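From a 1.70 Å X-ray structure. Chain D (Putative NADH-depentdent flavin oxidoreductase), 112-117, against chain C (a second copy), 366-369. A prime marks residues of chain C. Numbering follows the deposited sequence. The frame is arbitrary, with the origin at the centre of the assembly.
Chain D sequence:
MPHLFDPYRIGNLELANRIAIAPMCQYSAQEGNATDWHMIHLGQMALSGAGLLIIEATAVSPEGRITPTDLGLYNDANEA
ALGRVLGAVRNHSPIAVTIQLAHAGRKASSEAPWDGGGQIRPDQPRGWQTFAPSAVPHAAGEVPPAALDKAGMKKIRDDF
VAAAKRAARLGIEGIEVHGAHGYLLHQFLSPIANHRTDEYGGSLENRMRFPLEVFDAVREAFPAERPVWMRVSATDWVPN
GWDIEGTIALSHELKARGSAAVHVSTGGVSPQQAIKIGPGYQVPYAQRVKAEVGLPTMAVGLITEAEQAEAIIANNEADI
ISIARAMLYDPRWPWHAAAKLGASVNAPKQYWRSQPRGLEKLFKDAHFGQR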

# COMPACT_ATOMS: atom_id res chain seq x y z
N ALA D 112 14.68 -16.38 8.57
CA ALA D 112 13.36 -15.82 8.30
C ALA D 112 12.33 -16.94 8.04
O ALA D 112 12.71 -18.09 7.78
N PRO D 113 11.01 -16.63 8.18
CA PRO D 113 9.99 -17.71 8.09
C PRO D 113 10.06 -18.50 6.78
O PRO D 113 9.99 -19.73 6.79
N TRP D 114 10.19 -17.80 5.67
CA TRP D 114 10.28 -18.46 4.35
C TRP D 114 11.55 -19.31 4.18
O TRP D 114 11.59 -20.16 3.28
N ASP D 115 12.55 -19.10 5.03
CA ASP D 115 13.74 -19.95 5.07
C ASP D 115 13.72 -21.00 6.18
O ASP D 115 14.74 -21.62 6.44
N GLY D 116 12.56 -21.19 6.80
CA GLY D 116 12.34 -22.29 7.77
C GLY D 116 12.48 -21.94 9.23
O GLY D 116 12.21 -22.77 10.08
N GLY D 117 12.92 -20.71 9.52
CA GLY D 117 12.96 -20.22 10.88
C GLY D 117 13.97 -20.86 11.82
O GLY D 117 13.94 -20.58 13.03
N ALA C 366 4.70 -19.94 -2.39
CA ALA C 366 4.86 -19.74 -0.96
C ALA C 366 5.37 -21.03 -0.31
O ALA C 366 4.97 -22.13 -0.68
N HIS C 367 6.28 -20.88 0.62
CA HIS C 367 6.84 -22.03 1.35
C HIS C 367 7.50 -21.53 2.63
O HIS C 367 7.89 -20.35 2.75
N PHE C 368 7.68 -22.46 3.55
CA PHE C 368 8.24 -22.17 4.86
C PHE C 368 9.20 -23.26 5.37
O PHE C 368 9.51 -23.26 6.56
N GLY C 369 9.69 -24.13 4.49
CA GLY C 369 10.60 -25.24 4.91
C GLY C 369 12.06 -24.84 5.02
O GLY C 369 12.51 -23.94 4.31

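Packing of the 112-117 turn of chain D against the 366-369 segment of chain C, two copies of one protein that together bury 264 Å² between these stretches, both sides summed. No hydrogen bond crosses the contact; it is held by apolar packing, by carbonyl oxygens lying against rings, and by CA-H...O approaches.

Apolar contacts centre on Phe368′, whose CA lies 4.3 Å from the CA of Trp114. Its CA-to-CB bond runs sideways, and chi1 of -63° (m) with chi2 of -84° sets the ring beside Pro113. The CA-to-CB bond of Pro113 runs sideways, its ring is C-gamma exo, and CB comes within 4.1 Å of Phe368′ CD1, a van der Waals approach between apolar side chains. Trp114 also starts sideways, but with chi1 of 44° (p) and chi2 of 88° its indole leads away from the 366-369 stretch. What it offers this stretch is mostly backbone and CB, which lies 3.7 Å from His367′ O and 4.4 Å from His367′ NE2, while the residue as a whole is buried.

Carbonyl and amide contacts with rings come next. Pro113 O approaches Phe368′ CD1 at 3.5 Å, at the ring edge and near its plane, where the aromatic C-H groups carry slight positive charge and suit an oxygen. The amide of Trp114 lies obliquely to the same ring, Phe368′ CD1 to Trp114 N at 4.0 Å. The imidazole of His367′ is set by chi1 of 63° (p) and chi2 of -79°; its CA-to-CB bond points sideways, yet the end of the side chain comes nearer to chain D. There Trp114 O sits obliquely to the ring, 3.2 Å from His367′ CD2 and also 3.2 Å from His367′ NE2. Despite the short distance, the angle at NE2 is too poor for a hydrogen bond. On the other ring nitrogen, ND1 is hydrogen-bonded to a residue adjoining one of the stretches.

Three CA-H...O contacts link the backbones: Phe368′ CA to Pro113 O at 3.6 Å, Trp114 CA to His367′ O at 3.4 Å, and Gly116 CA to Phe368′ O at 3.2 Å, the last having the straightest angle at hydrogen, 157°. Gly116 has no side chain, and a CB there would lie a tight 3.1 Å from Gly369′ C. Its backbone angles (phi 98°, psi -7°) already call for glycine, because a CB would also jam against the preceding carbonyl oxygen. Across from it, Gly369′ brings its O to 3.7 Å from Gly116 N, but that amide is engaged within its own chain.

Internal hydrogen bonds hold the turn: Asp115 N to Ala112 O at 2.9 Å, Gly116 N to Pro113 O at 3.0 Å, and Gly117 N to Ala112 O at 3.2 Å. The CA-to-CB bond of Asp115 (chi1 -63°, m) points away, and the nearest side-chain approach is Asp115 OD1 to His367′ NE2, 5.2 Å, so its carboxylate finds no polar partner across the contact. The side chains of Ala112 and Ala366′ do not reach the opposing stretch.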

# COMPACT_ATOMS: atom_id res chain seq x y z
CB ALA D 112 13.45 -14.84 7.13
CB PRO D 113 8.66 -16.94 8.19
CG PRO D 113 9.00 -15.72 9.00
CD PRO D 113 10.41 -15.35 8.60
CB TRP D 114 10.15 -17.49 3.17
CG TRP D 114 10.93 -16.21 3.32
CD1 TRP D 114 12.23 -15.96 2.96
CD2 TRP D 114 10.44 -14.99 3.88
NE1 TRP D 114 12.57 -14.68 3.29
CE2 TRP D 114 11.49 -14.06 3.86
CE3 TRP D 114 9.21 -14.62 4.46
CZ2 TRP D 114 11.33 -12.75 4.34
CZ3 TRP D 114 9.06 -13.35 4.94
CH2 TRP D 114 10.11 -12.41 4.86
CB ASP D 115 14.98 -19.06 5.17
CG ASP D 115 15.15 -18.16 3.96
OD1 ASP D 115 14.83 -18.61 2.84
OD2 ASP D 115 15.58 -17.02 4.15
CB ALA C 366 3.55 -19.27 -0.32
CB HIS C 367 7.88 -22.74 0.50
CG HIS C 367 9.04 -21.87 0.20
ND1 HIS C 367 9.00 -20.91 -0.80
CD2 HIS C 367 10.22 -21.70 0.85
CE1 HIS C 367 10.14 -20.23 -0.79
NE2 HIS C 367 10.89 -20.68 0.21
CB PHE C 368 7.09 -21.97 5.83
CG PHE C 368 6.22 -20.81 5.46
CD1 PHE C 368 6.58 -19.52 5.85
CD2 PHE C 368 5.10 -20.98 4.68
CE1 PHE C 368 5.81 -18.43 5.47
CE2 PHE C 368 4.32 -19.89 4.30
CZ PHE C 368 4.68 -18.62 4.70